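Local coordinates for protein alpha-galactosidase 1 (PDB 3LRK) that hydrolyses terminal, non-reducing alpha-D-galactose residues from alpha-D-galactosides such as galactose oligosaccharides and galactomannans, at residues A41-A53 against K91-L103. The protein carries 1 engineered substitution. Numbering follows the deposited sequence.
Sequences ACDVSEQLLLDTA and KFPNGMGHVADHL. With NA (sodium ion), chain K; NAG (2-acetamido-2-deoxy-beta-D-glucopyranose), chain D.
Leu49 and Val99 meet between two outer helices of the TIM barrel, whose segments 46-53 and 96-103 run 10° from parallel. Their branched methyls fill the tight side: CD2 of Leu49 lies 3.8 Å from CG1 of Val99, while Ala53, small enough for close approach, puts CB 3.6 Å from CD2 of Leu103. The ring of Phe92 extends this core, taking CG2 of Val44 at CZ and Met96 CE over one face. Beside it, Glu46 N donates to Lys91 O, tying the helix start to the loop. Lys91, extended beyond CG, reaches Cys42 O with NZ (2.9 Å) and also bonds Cys74 O. Asn94, His98 and His102 form the solvent-facing rim. With CG anti to the backbone N (chi1 -180°), buried Glu46 stretches past Val99 CG2; its OE1 receives a straight bond (174°) from Asn94 ND2, syn but 25° out of the carboxylate plane; a water bridges OE1 to Gly95 O. An alanine in place of Glu46 would probably leave Asn94 ND2 without this acceptor and its amide freer to turn. NE2 of His98 and of His102 each bind sodium at 2.3 Å, five other atoms completing its coordination. The carboxylate, with OE2 4.4 Å from His102 NE2, probably makes the surroundings more favourable to a cation.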
# COMPACT_ATOMS: atom_id res chain seq x y z
N ALA A 41 13.32 -28.09 -17.80
CA ALA A 41 13.64 -26.70 -18.16
C ALA A 41 13.61 -26.49 -19.69
O ALA A 41 12.66 -26.93 -20.34
CB ALA A 41 14.97 -26.26 -17.53
N CYS A 42 14.63 -25.83 -20.26
CA CYS A 42 14.67 -25.55 -21.71
C CYS A 42 14.97 -26.77 -22.59
O CYS A 42 14.85 -26.69 -23.81
CB CYS A 42 15.67 -24.43 -22.05
SG CYS A 42 15.15 -22.74 -21.60
N ASP A 43 15.35 -27.88 -21.96
CA ASP A 43 15.71 -29.09 -22.69
C ASP A 43 14.45 -29.89 -23.07
O ASP A 43 14.13 -30.91 -22.45
CB ASP A 43 16.68 -29.93 -21.86
CG ASP A 43 17.24 -31.11 -22.64
OD1 ASP A 43 17.43 -30.98 -23.87
OD2 ASP A 43 17.49 -32.17 -22.01
N VAL A 44 13.75 -29.39 -24.08
CA VAL A 44 12.49 -29.96 -24.56
C VAL A 44 12.66 -30.46 -25.99
O VAL A 44 13.55 -30.01 -26.71
CB VAL A 44 11.31 -28.94 -24.50
CG1 VAL A 44 11.05 -28.48 -23.08
CG2 VAL A 44 11.57 -27.72 -25.40
N SER A 45 11.80 -31.39 -26.40
CA SER A 45 11.76 -31.85 -27.79
C SER A 45 10.45 -32.58 -28.05
O SER A 45 9.75 -32.90 -27.10
CB SER A 45 12.94 -32.78 -28.10
OG SER A 45 12.81 -34.00 -27.40
N GLU A 46 10.13 -32.83 -29.32
CA GLU A 46 8.97 -33.66 -29.64
C GLU A 46 9.07 -34.99 -28.90
O GLU A 46 8.10 -35.42 -28.26
CB GLU A 46 8.85 -33.91 -31.15
CG GLU A 46 7.64 -34.78 -31.50
CD GLU A 46 7.55 -35.18 -32.97
OE1 GLU A 46 7.68 -34.32 -33.86
OE2 GLU A 46 7.32 -36.37 -33.24
N GLN A 47 10.24 -35.61 -28.98
CA GLN A 47 10.49 -36.92 -28.37
C GLN A 47 10.21 -36.95 -26.87
O GLN A 47 9.54 -37.88 -26.39
CB GLN A 47 11.92 -37.40 -28.64
CG GLN A 47 12.08 -38.91 -28.55
CD GLN A 47 11.25 -39.63 -29.61
OE1 GLN A 47 11.28 -39.27 -30.78
NE2 GLN A 47 10.50 -40.64 -29.18
N LEU A 48 10.70 -35.95 -26.14
CA LEU A 48 10.41 -35.80 -24.70
C LEU A 48 8.92 -35.80 -24.46
O LEU A 48 8.41 -36.51 -23.58
CB LEU A 48 10.99 -34.48 -24.13
CG LEU A 48 10.28 -33.94 -22.87
CD1 LEU A 48 10.65 -34.72 -21.60
CD2 LEU A 48 10.47 -32.43 -22.65
N LEU A 49 8.22 -34.98 -25.24
CA LEU A 49 6.81 -34.75 -25.04
C LEU A 49 6.01 -36.03 -25.27
O LEU A 49 5.13 -36.37 -24.48
CB LEU A 49 6.34 -33.65 -25.99
CG LEU A 49 5.73 -32.37 -25.42
CD1 LEU A 49 6.38 -31.90 -24.12
CD2 LEU A 49 5.81 -31.30 -26.49
N LEU A 50 6.34 -36.75 -26.34
CA LEU A 50 5.60 -37.96 -26.69
C LEU A 50 5.94 -39.16 -25.79
O LEU A 50 5.06 -39.94 -25.46
CB LEU A 50 5.79 -38.30 -28.18
CG LEU A 50 5.34 -37.19 -29.16
CD1 LEU A 50 5.46 -37.64 -30.60
CD2 LEU A 50 3.93 -36.67 -28.87
N ASP A 51 7.22 -39.30 -25.42
CA ASP A 51 7.65 -40.30 -24.41
C ASP A 51 6.95 -40.11 -23.07
O ASP A 51 6.49 -41.07 -22.46
CB ASP A 51 9.16 -40.25 -24.18
CG ASP A 51 9.96 -40.83 -25.33
OD1 ASP A 51 9.36 -41.36 -26.29
OD2 ASP A 51 11.21 -40.74 -25.26
N THR A 52 6.87 -38.86 -22.61
CA THR A 52 6.16 -38.52 -21.38
C THR A 52 4.68 -38.84 -21.49
O THR A 52 4.10 -39.45 -20.60
CB THR A 52 6.34 -37.04 -21.01
OG1 THR A 52 7.67 -36.81 -20.54
CG2 THR A 52 5.35 -36.63 -19.91
N ALA A 53 4.07 -38.40 -22.59
CA ALA A 53 2.66 -38.63 -22.83
C ALA A 53 2.35 -40.12 -22.86
O ALA A 53 1.35 -40.54 -22.30
CB ALA A 53 2.23 -37.96 -24.13
N LYS A 91 14.51 -28.98 -32.07
CA LYS A 91 13.72 -29.54 -30.98
C LYS A 91 12.39 -30.13 -31.49
O LYS A 91 11.91 -31.13 -30.96
CB LYS A 91 13.44 -28.47 -29.91
CG LYS A 91 14.69 -27.94 -29.21
CD LYS A 91 14.34 -26.83 -28.24
CE LYS A 91 15.57 -26.33 -27.50
NZ LYS A 91 15.20 -25.44 -26.36
N PHE A 92 11.82 -29.49 -32.51
CA PHE A 92 10.53 -29.88 -33.09
C PHE A 92 10.64 -29.96 -34.61
O PHE A 92 10.13 -29.09 -35.33
CB PHE A 92 9.41 -28.93 -32.61
CG PHE A 92 9.32 -28.85 -31.11
CD1 PHE A 92 9.94 -27.81 -30.42
CD2 PHE A 92 8.68 -29.85 -30.39
CE1 PHE A 92 9.90 -27.75 -29.04
CE2 PHE A 92 8.64 -29.81 -29.00
CZ PHE A 92 9.24 -28.76 -28.32
N PRO A 93 11.31 -31.02 -35.11
CA PRO A 93 11.61 -31.18 -36.55
C PRO A 93 10.40 -31.27 -37.49
O PRO A 93 10.54 -31.03 -38.68
CB PRO A 93 12.44 -32.47 -36.59
CG PRO A 93 12.18 -33.18 -35.31
CD PRO A 93 11.86 -32.13 -34.30
N ASN A 94 9.23 -31.59 -36.94
CA ASN A 94 8.00 -31.77 -37.71
C ASN A 94 6.97 -30.64 -37.50
O ASN A 94 5.86 -30.68 -38.04
CB ASN A 94 7.41 -33.14 -37.37
CG ASN A 94 8.40 -34.27 -37.61
OD1 ASN A 94 8.87 -34.45 -38.73
ND2 ASN A 94 8.75 -35.02 -36.56
N GLY A 95 7.36 -29.61 -36.75
CA GLY A 95 6.43 -28.52 -36.41
C GLY A 95 5.62 -28.91 -35.18
O GLY A 95 5.67 -30.05 -34.72
N MET A 96 4.87 -27.95 -34.64
CA MET A 96 4.10 -28.19 -33.43
C MET A 96 2.80 -28.94 -33.71
O MET A 96 2.39 -29.78 -32.92
CB MET A 96 3.81 -26.86 -32.70
CG MET A 96 5.08 -26.04 -32.39
SD MET A 96 6.47 -26.99 -31.73
CE MET A 96 5.77 -27.68 -30.25
N GLY A 97 2.16 -28.65 -34.84
CA GLY A 97 0.87 -29.26 -35.19
C GLY A 97 0.99 -30.78 -35.23
O GLY A 97 0.07 -31.49 -34.85
N HIS A 98 2.14 -31.26 -35.69
CA HIS A 98 2.42 -32.70 -35.70
C HIS A 98 2.50 -33.33 -34.29
O HIS A 98 2.09 -34.49 -34.09
CB HIS A 98 3.69 -32.99 -36.49
CG HIS A 98 3.84 -34.43 -36.86
ND1 HIS A 98 2.96 -35.08 -37.70
CD2 HIS A 98 4.75 -35.36 -36.48
CE1 HIS A 98 3.32 -36.34 -37.83
NE2 HIS A 98 4.41 -36.53 -37.11
N VAL A 99 3.04 -32.58 -33.33
CA VAL A 99 3.03 -33.00 -31.91
C VAL A 99 1.58 -33.07 -31.41
O VAL A 99 1.19 -34.05 -30.77
CB VAL A 99 3.85 -32.04 -31.01
CG1 VAL A 99 3.91 -32.55 -29.54
CG2 VAL A 99 5.26 -31.84 -31.58
N ALA A 100 0.78 -32.04 -31.70
CA ALA A 100 -0.65 -32.01 -31.37
C ALA A 100 -1.40 -33.24 -31.89
O ALA A 100 -2.24 -33.80 -31.19
CB ALA A 100 -1.29 -30.74 -31.93
N ASP A 101 -1.10 -33.64 -33.12
CA ASP A 101 -1.78 -34.77 -33.80
C ASP A 101 -1.51 -36.09 -33.10
O ASP A 101 -2.44 -36.88 -32.87
CB ASP A 101 -1.34 -34.85 -35.26
CG ASP A 101 -1.78 -33.65 -36.08
OD1 ASP A 101 -2.72 -32.93 -35.67
OD2 ASP A 101 -1.18 -33.42 -37.15
N HIS A 102 -0.24 -36.33 -32.77
CA HIS A 102 0.16 -37.48 -31.95
C HIS A 102 -0.53 -37.49 -30.59
O HIS A 102 -1.02 -38.53 -30.13
CB HIS A 102 1.67 -37.48 -31.73
CG HIS A 102 2.44 -38.16 -32.81
ND1 HIS A 102 2.22 -39.47 -33.16
CD2 HIS A 102 3.45 -37.73 -33.60
CE1 HIS A 102 3.05 -39.82 -34.13
NE2 HIS A 102 3.81 -38.78 -34.41
N LEU A 103 -0.57 -36.33 -29.94
CA LEU A 103 -1.26 -36.21 -28.65
C LEU A 103 -2.75 -36.50 -28.78
O LEU A 103 -3.29 -37.31 -28.02
CB LEU A 103 -0.99 -34.84 -27.99
CG LEU A 103 0.47 -34.61 -27.56
CD1 LEU A 103 0.72 -33.17 -27.09
CD2 LEU A 103 0.89 -35.60 -26.48
NA NA K . 5.25 -38.45 -36.17
C1 NAG D . -3.94 -39.55 -36.26
C2 NAG D . -2.86 -39.69 -37.33
C3 NAG D . -3.42 -39.34 -38.71
C4 NAG D . -4.69 -40.15 -39.01
C5 NAG D . -5.65 -40.12 -37.82
C6 NAG D . -6.77 -41.15 -37.99
C7 NAG D . -0.65 -39.30 -36.33
C8 NAG D . 0.54 -38.38 -36.25
N2 NAG D . -1.70 -38.86 -37.02
O3 NAG D . -2.45 -39.59 -39.70
O4 NAG D . -5.34 -39.62 -40.16
O5 NAG D . -5.00 -40.43 -36.60
O6 NAG D . -7.84 -40.72 -37.17
O7 NAG D . -0.62 -40.39 -35.75
O HOH W 1 8.08 -31.89 -33.85